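Local coordinates for hypothetical protein AGR_L_1239 (Agrobacterium tumefaciens str. C58, PDB 1VQS) that is of unknown function but belongs to the NIPSNAP family and has the ferredoxin-like fold of the dimeric alpha-beta barrel clan, at residues Arg18-Lys23 / Ile63-Ala68; Ile39-Ser44 / Asp85-Ser90; Ala29-Val34 / Val50-Ser55. All coordinates share one frame; numbering follows the deposited sequence.

Contact 1. Residues Arg18-Lys23 / Ile63-Ala68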
loop_
_atom_site.group_PDB
_atom_site.type_symbol
_atom_site.label_atom_id
_atom_site.label_comp_id
_atom_site.label_asym_id
_atom_site.label_seq_id
_atom_site.Cartn_x
_atom_site.Cartn_y
_atom_site.Cartn_z
ATOM N N ARG B 18 -18.560 1.038 0.400
ATOM C CA ARG B 18 -17.961 1.293 -0.918
ATOM C C ARG B 18 -17.104 2.549 -0.811
ATOM O O ARG B 18 -17.598 3.584 -0.376
ATOM C CB ARG B 18 -19.060 1.473 -1.964
ATOM C CG ARG B 18 -19.925 0.256 -2.120
ATOM C CD ARG B 18 -20.959 0.377 -3.198
ATOM N NE ARG B 18 -20.389 0.474 -4.539
ATOM C CZ ARG B 18 -20.107 -0.552 -5.339
ATOM N NH1 ARG B 18 -20.247 -1.799 -4.947
ATOM N NH2 ARG B 18 -19.636 -0.325 -6.555
ATOM N N THR B 19 -15.843 2.460 -1.222
ATOM C CA THR B 19 -14.900 3.540 -1.063
ATOM C C THR B 19 -14.321 3.828 -2.441
ATOM O O THR B 19 -13.766 2.937 -3.094
ATOM C CB THR B 19 -13.768 3.161 -0.070
ATOM O OG1 THR B 19 -14.344 2.825 1.206
ATOM C CG2 THR B 19 -12.820 4.331 0.092
ATOM N N TYR B 20 -14.440 5.089 -2.878
ATOM C CA TYR B 20 -13.943 5.537 -4.200
ATOM C C TYR B 20 -12.910 6.615 -3.995
ATOM O O TYR B 20 -13.132 7.548 -3.196
ATOM C CB TYR B 20 -15.057 6.139 -5.079
ATOM C CG TYR B 20 -16.288 5.298 -5.296
ATOM C CD1 TYR B 20 -16.225 3.928 -5.236
ATOM C CD2 TYR B 20 -17.515 5.881 -5.648
ATOM C CE1 TYR B 20 -17.342 3.137 -5.463
ATOM C CE2 TYR B 20 -18.635 5.089 -5.879
ATOM C CZ TYR B 20 -18.522 3.712 -5.791
ATOM O OH TYR B 20 -19.615 2.864 -5.980
ATOM N N ARG B 21 -11.837 6.544 -4.780
ATOM C CA ARG B 21 -10.931 7.657 -4.947
ATOM C C ARG B 21 -11.254 8.338 -6.255
ATOM O O ARG B 21 -11.187 7.713 -7.307
ATOM C CB ARG B 21 -9.465 7.221 -4.951
ATOM C CG ARG B 21 -8.497 8.405 -4.967
ATOM C CD ARG B 21 -7.083 7.939 -5.216
ATOM N NE ARG B 21 -6.797 7.816 -6.641
ATOM C CZ ARG B 21 -5.915 6.969 -7.144
ATOM N NH1 ARG B 21 -5.263 6.141 -6.357
ATOM N NH2 ARG B 21 -5.673 6.972 -8.433
ATOM N N LEU B 22 -11.642 9.609 -6.197
ATOM C CA LEU B 22 -11.953 10.352 -7.392
ATOM C C LEU B 22 -10.746 11.032 -8.021
ATOM O O LEU B 22 -9.726 11.279 -7.384
ATOM C CB LEU B 22 -13.012 11.445 -7.125
ATOM C CG LEU B 22 -14.276 11.019 -6.379
ATOM C CD1 LEU B 22 -15.310 12.154 -6.412
ATOM C CD2 LEU B 22 -14.879 9.773 -6.972
ATOM N N LYS B 23 -10.917 11.371 -9.298
ATOM C CA LYS B 23 -10.061 12.331 -9.973
ATOM C C LYS B 23 -9.892 13.576 -9.080
ATOM O O LYS B 23 -10.857 14.071 -8.488
ATOM C CB LYS B 23 -10.749 12.744 -11.291
ATOM C CG LYS B 23 -10.340 14.094 -11.900
ATOM C CD LYS B 23 -8.952 13.987 -12.507
ATOM C CE LYS B 23 -8.423 15.303 -13.072
ATOM N NZ LYS B 23 -8.135 16.354 -12.033
ATOM N N ILE B 63 -14.833 9.342 -1.656
ATOM C CA ILE B 63 -16.260 9.094 -1.399
ATOM C C ILE B 63 -16.400 7.774 -0.636
ATOM O O ILE B 63 -15.765 6.792 -1.012
ATOM C CB ILE B 63 -17.056 9.029 -2.712
ATOM C CG1 ILE B 63 -17.023 10.384 -3.434
ATOM C CG2 ILE B 63 -18.522 8.604 -2.466
ATOM C CD1 ILE B 63 -17.709 11.517 -2.735
ATOM N N VAL B 64 -17.220 7.739 0.414
ATOM C CA VAL B 64 -17.588 6.487 1.067
ATOM C C VAL B 64 -19.086 6.426 1.164
ATOM O O VAL B 64 -19.708 7.365 1.646
ATOM C CB VAL B 64 -17.021 6.402 2.456
ATOM C CG1 VAL B 64 -17.627 5.206 3.234
ATOM C CG2 VAL B 64 -15.513 6.265 2.417
ATOM N N HIS B 65 -19.687 5.354 0.671
ATOM C CA HIS B 65 -21.111 5.177 0.878
ATOM C C HIS B 65 -21.383 3.776 1.380
ATOM O O HIS B 65 -20.630 2.852 1.093
ATOM C CB HIS B 65 -21.982 5.596 -0.322
ATOM C CG HIS B 65 -21.629 4.987 -1.649
ATOM N ND1 HIS B 65 -22.461 4.116 -2.330
ATOM C CD2 HIS B 65 -20.578 5.209 -2.465
ATOM C CE1 HIS B 65 -21.917 3.816 -3.492
ATOM N NE2 HIS B 65 -20.775 4.461 -3.603
ATOM N N ILE B 66 -22.430 3.674 2.201
ATOM C CA ILE B 66 -22.741 2.493 2.948
ATOM C C ILE B 66 -24.197 2.118 2.717
ATOM O O ILE B 66 -25.098 2.970 2.789
ATOM C CB ILE B 66 -22.537 2.744 4.422
ATOM C CG1 ILE B 66 -21.131 3.280 4.677
ATOM C CG2 ILE B 66 -22.831 1.489 5.188
ATOM C CD1 ILE B 66 -20.792 3.461 6.131
ATOM N N TRP B 67 -24.424 0.828 2.460
ATOM C CA TRP B 67 -25.747 0.280 2.192
ATOM C C TRP B 67 -25.965 -0.902 3.119
ATOM O O TRP B 67 -25.009 -1.621 3.419
ATOM C CB TRP B 67 -25.813 -0.220 0.739
ATOM C CG TRP B 67 -25.630 0.869 -0.245
ATOM C CD1 TRP B 67 -24.433 1.365 -0.715
ATOM C CD2 TRP B 67 -26.660 1.659 -0.860
ATOM N NE1 TRP B 67 -24.666 2.409 -1.578
ATOM C CE2 TRP B 67 -26.017 2.585 -1.709
ATOM C CE3 TRP B 67 -28.056 1.650 -0.803
ATOM C CZ2 TRP B 67 -26.725 3.507 -2.480
ATOM C CZ3 TRP B 67 -28.759 2.572 -1.589
ATOM C CH2 TRP B 67 -28.074 3.478 -2.419
ATOM N N ALA B 68 -27.213 -1.137 3.531
ATOM C CA ALA B 68 -27.589 -2.285 4.391
ATOM C C ALA B 68 -28.428 -3.250 3.589
ATOM O O ALA B 68 -29.322 -2.814 2.862
ATOM C CB ALA B 68 -28.414 -1.817 5.570
#
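This is an antiparallel pairing of the two central strands of the sheet, 14-22 and 62-69, largely buried and lying close to the middle of the chain. Two hydrogen-bonded pairs, Arg-18 with His-65 and Tyr-20 with Ile-63, enclose the non-hydrogen-bonded pair Thr-19 with Val-64. Arg-18 N reaches His-65 O in 2.8 Å, nearly along the carbonyl axis. On the face carrying Tyr-20 and His-65 the side chains interlock. His-65 stands in the crowded first-torsion position (chi1 53°), and Arg-18 CB lies over one face of its imidazole, 4.0 Å from the ring centroid. The same imidazole turns its edge toward the phenol of Tyr-20 in an offset edge-to-face pair, planes at 75°. A bend at chi3 brings Arg-18 NE to Tyr-20 OH (2.9 Å), which sits in the guanidinium plane, while Arg-18 NH1 has a salt bridge with Glu-16. Trp-67 NE1 donates in plane to His-65 ND1 (2.9 Å), so ND1 acts as an acceptor and the ring's rotation is fixed. Val-64, on the other face, packs against Met-107 of a second subunit. Neighbouring antiparallel first and third strands at the sheet centre are the hallmark of the ferredoxin-like fold.

Contact 2. Residues Ile39-Ser44 / Asp85-Ser90; sequences IEIQKS and DPRWLS
Two backbone N-H groups grip Asp-85 O, that of Trp-88 at 2.9 Å and that of Leu-89 at 3.0 Å, and so close the first turn of the short helix 86-89. The motif is an N-capped helix packed on the long first helix, 27-46, of a ferredoxin-like fold. Asp-85 is the N-cap: with CG anti to the backbone N (chi1 -176°), its OD1 receives Arg-87 N at 2.9 Å, the donor approaching from well above the carboxylate plane. The other oxygen, OD2, is hydrogen-bonded to NE2 of His-45 near the end of helix 27-46, so one carboxylate both caps the short helix and ties it to the long one. A negative charge at this helix start would be expected to be stabilised by the helix dipole.

Between the two segments themselves the contact is packing, centred on Ile-41, whose CG1 and CD1 meet Arg-87 while CG2 meets Asp-85 and Trp-88. CG1 rests over one face of the Arg-87 guanidinium, 3.9 Å above its plane and displaced toward the rim. CD1 lies beside the carbonyl oxygen of Arg-87, and CG2 touches both Asp-85 OD2 and Trp-88 CE3, the latter at 3.9 Å. This places an aliphatic side chain between an exposed cationic group and a buried indole.

Trp-88, its CG anti to the backbone N, also meets Gln-42, whose extended side chain crosses the indole obliquely with amide and ring planes only 30° apart. The far corner of the six-membered ring carries this touch: CH2 lies 3.7 Å from Gln-42 CD, and the adjacent CZ3 is also 3.7 Å from Gln-42 CB.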
loop_
_atom_site.group_PDB
_atom_site.type_symbol
_atom_site.label_atom_id
_atom_site.label_comp_id
_atom_site.label_asym_id
_atom_site.label_seq_id
_atom_site.Cartn_x
_atom_site.Cartn_y
_atom_site.Cartn_z
ATOM N N ILE B 39 -28.865 9.394 -7.408
ATOM C CA ILE B 39 -29.089 8.709 -6.134
ATOM C C ILE B 39 -30.499 8.139 -5.992
ATOM O O ILE B 39 -30.676 7.069 -5.431
ATOM C CB ILE B 39 -28.699 9.625 -4.940
ATOM C CG1 ILE B 39 -28.567 8.803 -3.655
ATOM C CG2 ILE B 39 -29.680 10.736 -4.771
ATOM C CD1 ILE B 39 -27.463 7.800 -3.669
ATOM N N GLU B 40 -31.517 8.808 -6.509
ATOM C CA GLU B 40 -32.863 8.222 -6.414
ATOM C C GLU B 40 -33.013 6.919 -7.203
ATOM O O GLU B 40 -33.620 5.939 -6.719
ATOM C CB GLU B 40 -33.946 9.249 -6.779
ATOM C CG GLU B 40 -34.115 10.300 -5.688
ATOM C CD GLU B 40 -34.450 9.691 -4.298
ATOM O OE1 GLU B 40 -35.472 8.948 -4.174
ATOM O OE2 GLU B 40 -33.686 9.948 -3.342
ATOM N N ILE B 41 -32.445 6.889 -8.404
ATOM C CA ILE B 41 -32.419 5.644 -9.162
ATOM C C ILE B 41 -31.640 4.563 -8.416
ATOM O O ILE B 41 -32.100 3.433 -8.290
ATOM C CB ILE B 41 -31.848 5.882 -10.582
ATOM C CG1 ILE B 41 -32.810 6.751 -11.420
ATOM C CG2 ILE B 41 -31.558 4.564 -11.277
ATOM C CD1 ILE B 41 -32.157 7.446 -12.619
ATOM N N GLN B 42 -30.470 4.914 -7.878
ATOM C CA GLN B 42 -29.630 3.934 -7.198
ATOM C C GLN B 42 -30.374 3.362 -5.979
ATOM O O GLN B 42 -30.453 2.156 -5.804
ATOM C CB GLN B 42 -28.317 4.566 -6.757
ATOM C CG GLN B 42 -27.309 3.566 -6.304
ATOM C CD GLN B 42 -25.989 4.212 -5.992
ATOM O OE1 GLN B 42 -25.959 5.374 -5.583
ATOM N NE2 GLN B 42 -24.885 3.443 -6.124
ATOM N N LYS B 43 -30.965 4.228 -5.161
ATOM C CA LYS B 43 -31.741 3.799 -3.987
ATOM C C LYS B 43 -32.914 2.914 -4.383
ATOM O O LYS B 43 -33.284 1.960 -3.663
ATOM C CB LYS B 43 -32.262 4.987 -3.175
ATOM C CG LYS B 43 -31.174 5.750 -2.451
ATOM C CD LYS B 43 -31.588 7.167 -2.064
ATOM C CE LYS B 43 -32.660 7.244 -1.050
ATOM N NZ LYS B 43 -33.057 8.694 -0.958
ATOM N N SER B 44 -33.535 3.222 -5.522
ATOM C CA SER B 44 -34.710 2.468 -5.932
ATOM C C SER B 44 -34.436 1.022 -6.242
ATOM O O SER B 44 -35.371 0.223 -6.288
ATOM C CB SER B 44 -35.395 3.096 -7.127
ATOM O OG SER B 44 -34.680 2.847 -8.314
ATOM N N ASP B 85 -30.768 -1.776 -15.434
ATOM C CA ASP B 85 -31.678 -0.632 -15.671
ATOM C C ASP B 85 -31.039 0.401 -16.606
ATOM O O ASP B 85 -30.043 1.005 -16.239
ATOM C CB ASP B 85 -32.015 0.038 -14.351
ATOM C CG ASP B 85 -33.018 1.151 -14.471
ATOM O OD1 ASP B 85 -33.452 1.495 -15.573
ATOM O OD2 ASP B 85 -33.410 1.681 -13.405
ATOM N N PRO B 86 -31.624 0.598 -17.804
ATOM C CA PRO B 86 -31.031 1.603 -18.689
ATOM C C PRO B 86 -31.017 3.021 -18.104
ATOM O O PRO B 86 -30.223 3.851 -18.528
ATOM C CB PRO B 86 -31.895 1.542 -19.950
ATOM C CG PRO B 86 -33.158 0.925 -19.546
ATOM C CD PRO B 86 -32.813 -0.027 -18.417
ATOM N N ARG B 87 -31.886 3.299 -17.132
ATOM C CA ARG B 87 -31.859 4.606 -16.466
ATOM C C ARG B 87 -30.585 4.766 -15.637
ATOM O O ARG B 87 -30.082 5.875 -15.458
ATOM C CB ARG B 87 -33.100 4.785 -15.601
ATOM C CG ARG B 87 -34.368 4.818 -16.414
ATOM C CD ARG B 87 -35.617 5.031 -15.529
ATOM N NE ARG B 87 -35.707 6.417 -15.078
ATOM C CZ ARG B 87 -36.091 6.807 -13.865
ATOM N NH1 ARG B 87 -36.380 5.929 -12.929
ATOM N NH2 ARG B 87 -36.154 8.101 -13.585
ATOM N N TRP B 88 -30.080 3.674 -15.099
ATOM C CA TRP B 88 -28.820 3.705 -14.370
ATOM C C TRP B 88 -27.628 3.657 -15.318
ATOM O O TRP B 88 -26.662 4.373 -15.113
ATOM C CB TRP B 88 -28.722 2.546 -13.383
ATOM C CG TRP B 88 -27.465 2.534 -12.540
ATOM C CD1 TRP B 88 -26.465 1.604 -12.580
ATOM C CD2 TRP B 88 -27.079 3.505 -11.566
ATOM N NE1 TRP B 88 -25.505 1.923 -11.654
ATOM C CE2 TRP B 88 -25.850 3.097 -11.041
ATOM C CE3 TRP B 88 -27.657 4.692 -11.102
ATOM C CZ2 TRP B 88 -25.194 3.815 -10.035
ATOM C CZ3 TRP B 88 -27.013 5.396 -10.112
ATOM C CH2 TRP B 88 -25.787 4.959 -9.602
ATOM N N LEU B 89 -27.692 2.834 -16.372
ATOM C CA LEU B 89 -26.598 2.749 -17.341
ATOM C C LEU B 89 -26.403 4.070 -18.065
ATOM O O LEU B 89 -25.278 4.389 -18.478
ATOM C CB LEU B 89 -26.852 1.625 -18.321
ATOM C CG LEU B 89 -26.922 0.226 -17.703
ATOM C CD1 LEU B 89 -27.407 -0.776 -18.722
ATOM C CD2 LEU B 89 -25.556 -0.204 -17.213
ATOM N N SER B 90 -27.466 4.847 -18.217
ATOM C CA SER B 90 -27.346 6.183 -18.847
ATOM C C SER B 90 -26.821 7.221 -17.856
ATOM O O SER B 90 -26.347 8.288 -18.272
ATOM C CB SER B 90 -28.630 6.645 -19.506
ATOM O OG SER B 90 -29.699 6.679 -18.605
#

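Contact 3. Residues Ala29-Val34 / Val50-Ser55; sequences AYLKVV and VGYFFS
Tyr-30 and Tyr-52 meet hydroxyl to hydroxyl, their OH atoms 2.7 Å apart in a hydrogen bond that either could donate. This buried bond joins the first helix, 27-46, to strand 48-55, outermost in the sheet of this chain, in the helix-on-sheet layer of the ferredoxin-like fold, the two running nearly antiparallel (159°). Each oxygen lies at the edge of the other's ring, and the phenols cross obliquely. Both have CG anti to the backbone N, which sends them out from helix and strand toward one another. Val-34, one turn beyond Tyr-30, brings its CG1 to 3.9 Å from Tyr-52 OH, tip to tip.

Alongside, Leu-31 meets Phe-54 at about a right angle: CD1 stands over the ring in a CH-pi contact, 4.1 Å from its centroid. Phe-54 holds the crowded first-torsion position (chi1 62°), with CG between the backbone N and the carbonyl carbon.

In the next shell, the imidazole of His-65 stacks on Tyr-52, while Phe-112 of a second subunit meets Tyr-52 edge-to-face. That subunit also pairs an antiparallel strand with Phe-53 to Ser-55, carrying the sheet across the interface. Within the helix, the Tyr-30 ring is backed on one face by Val-34 CG2, 3.7 Å above its plane.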
loop_
_atom_site.group_PDB
_atom_site.type_symbol
_atom_site.label_atom_id
_atom_site.label_comp_id
_atom_site.label_asym_id
_atom_site.label_seq_id
_atom_site.Cartn_x
_atom_site.Cartn_y
_atom_site.Cartn_z
ATOM N N ALA B 29 -18.266 18.209 -8.455
ATOM C CA ALA B 29 -18.992 17.753 -9.657
ATOM C C ALA B 29 -19.700 16.424 -9.476
ATOM O O ALA B 29 -20.842 16.226 -9.922
ATOM C CB ALA B 29 -18.067 17.699 -10.860
ATOM N N TYR B 30 -19.015 15.507 -8.805
ATOM C CA TYR B 30 -19.549 14.188 -8.520
ATOM C C TYR B 30 -20.797 14.285 -7.654
ATOM O O TYR B 30 -21.845 13.688 -7.951
ATOM C CB TYR B 30 -18.458 13.331 -7.854
ATOM C CG TYR B 30 -18.900 11.973 -7.416
ATOM C CD1 TYR B 30 -19.501 11.794 -6.172
ATOM C CD2 TYR B 30 -18.667 10.837 -8.187
ATOM C CE1 TYR B 30 -19.906 10.540 -5.746
ATOM C CE2 TYR B 30 -19.081 9.577 -7.758
ATOM C CZ TYR B 30 -19.707 9.439 -6.542
ATOM O OH TYR B 30 -20.117 8.194 -6.103
ATOM N N LEU B 31 -20.691 15.016 -6.554
ATOM C CA LEU B 31 -21.826 15.091 -5.633
ATOM C C LEU B 31 -23.023 15.773 -6.273
ATOM O O LEU B 31 -24.175 15.399 -6.001
ATOM C CB LEU B 31 -21.441 15.816 -4.356
ATOM C CG LEU B 31 -20.462 15.038 -3.478
ATOM C CD1 LEU B 31 -20.052 15.947 -2.326
ATOM C CD2 LEU B 31 -21.066 13.751 -2.951
ATOM N N LYS B 32 -22.756 16.754 -7.131
ATOM C CA LYS B 32 -23.846 17.456 -7.807
ATOM C C LYS B 32 -24.647 16.505 -8.687
ATOM O O LYS B 32 -25.864 16.428 -8.585
ATOM C CB LYS B 32 -23.325 18.633 -8.619
ATOM C CG LYS B 32 -24.433 19.358 -9.394
ATOM C CD LYS B 32 -23.873 20.403 -10.355
ATOM C CE LYS B 32 -23.325 21.634 -9.630
ATOM N NZ LYS B 32 -24.410 22.559 -9.179
ATOM N N VAL B 33 -23.954 15.784 -9.559
ATOM C CA VAL B 33 -24.647 14.936 -10.522
ATOM C C VAL B 33 -25.265 13.703 -9.840
ATOM O O VAL B 33 -26.344 13.258 -10.215
ATOM C CB VAL B 33 -23.733 14.579 -11.720
ATOM C CG1 VAL B 33 -22.734 13.511 -11.351
ATOM C CG2 VAL B 33 -24.563 14.139 -12.924
ATOM N N VAL B 34 -24.626 13.171 -8.815
ATOM C CA VAL B 34 -25.259 12.096 -8.037
ATOM C C VAL B 34 -26.559 12.582 -7.389
ATOM O O VAL B 34 -27.619 11.943 -7.526
ATOM C CB VAL B 34 -24.303 11.478 -6.981
ATOM C CG1 VAL B 34 -25.066 10.487 -6.091
ATOM C CG2 VAL B 34 -23.139 10.747 -7.668
ATOM N N VAL B 50 -27.435 3.865 3.970
ATOM C CA VAL B 50 -27.109 4.133 5.373
ATOM C C VAL B 50 -26.434 5.494 5.532
ATOM O O VAL B 50 -26.810 6.298 6.386
ATOM C CB VAL B 50 -26.211 3.011 5.916
ATOM C CG1 VAL B 50 -25.694 3.356 7.283
ATOM C CG2 VAL B 50 -26.982 1.692 5.980
ATOM N N GLY B 51 -25.449 5.749 4.697
ATOM C CA GLY B 51 -24.738 7.008 4.777
ATOM C C GLY B 51 -23.949 7.253 3.508
ATOM O O GLY B 51 -23.645 6.317 2.772
ATOM N N TYR B 52 -23.653 8.518 3.232
ATOM C CA TYR B 52 -22.966 8.887 2.008
ATOM C C TYR B 52 -22.079 10.077 2.343
ATOM O O TYR B 52 -22.582 11.148 2.657
ATOM C CB TYR B 52 -23.990 9.234 0.931
ATOM C CG TYR B 52 -23.512 8.971 -0.503
ATOM C CD1 TYR B 52 -22.478 9.704 -1.069
ATOM C CD2 TYR B 52 -24.151 8.024 -1.303
ATOM C CE1 TYR B 52 -22.046 9.464 -2.389
ATOM C CE2 TYR B 52 -23.726 7.780 -2.621
ATOM C CZ TYR B 52 -22.672 8.508 -3.156
ATOM O OH TYR B 52 -22.236 8.302 -4.476
ATOM N N PHE B 53 -20.759 9.894 2.249
ATOM C CA PHE B 53 -19.785 10.835 2.809
ATOM C C PHE B 53 -18.702 11.186 1.804
ATOM O O PHE B 53 -18.412 10.430 0.893
ATOM C CB PHE B 53 -19.096 10.235 4.043
ATOM C CG PHE B 53 -20.056 9.629 5.036
ATOM C CD1 PHE B 53 -20.774 10.433 5.881
ATOM C CD2 PHE B 53 -20.259 8.263 5.118
ATOM C CE1 PHE B 53 -21.665 9.902 6.803
ATOM C CE2 PHE B 53 -21.181 7.728 6.055
ATOM C CZ PHE B 53 -21.857 8.557 6.891
ATOM N N PHE B 54 -18.104 12.341 2.035
ATOM C CA PHE B 54 -16.940 12.778 1.275
ATOM C C PHE B 54 -15.845 13.249 2.218
ATOM O O PHE B 54 -16.096 13.607 3.358
ATOM C CB PHE B 54 -17.282 13.863 0.246
ATOM C CG PHE B 54 -17.816 15.122 0.819
ATOM C CD1 PHE B 54 -19.165 15.252 1.127
ATOM C CD2 PHE B 54 -16.981 16.204 1.021
ATOM C CE1 PHE B 54 -19.649 16.436 1.623
ATOM C CE2 PHE B 54 -17.457 17.390 1.534
ATOM C CZ PHE B 54 -18.788 17.502 1.841
ATOM N N SER B 55 -14.592 13.142 1.781
ATOM C CA SER B 55 -13.500 13.307 2.732
ATOM C C SER B 55 -13.166 14.771 3.061
ATOM O O SER B 55 -13.279 15.654 2.219
ATOM C CB SER B 55 -12.259 12.497 2.309
ATOM O OG SER B 55 -11.869 12.692 0.969
#

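Contacts 1 and 3 lie within one split beta-alpha-beta unit (strand 14-22, helix 27-46, strand 48-55, with 62-69 between the strands); contact 2 packs the later short helix 86-89 onto the same long helix. Contact 3 is nested in the loop closed by contact 1, their centres about 8 Å apart: Val-64 O lies 2.8 Å from Phe-53 N, a probable hydrogen bond. Contacts 2 and 3 have centres about 15 Å apart. Although about 17 Å separates the centres of contacts 1 and 2, Trp-67 CZ2 touches Gln-42 CD at 3.7 Å, and His-65 CE1 lies 4.0 Å from Gln-42 NE2. His-65, which also meets Tyr-20 and Tyr-52, thus touches residues of all three contacts. A sulfate ion also touches contact 1; the function remains unknown.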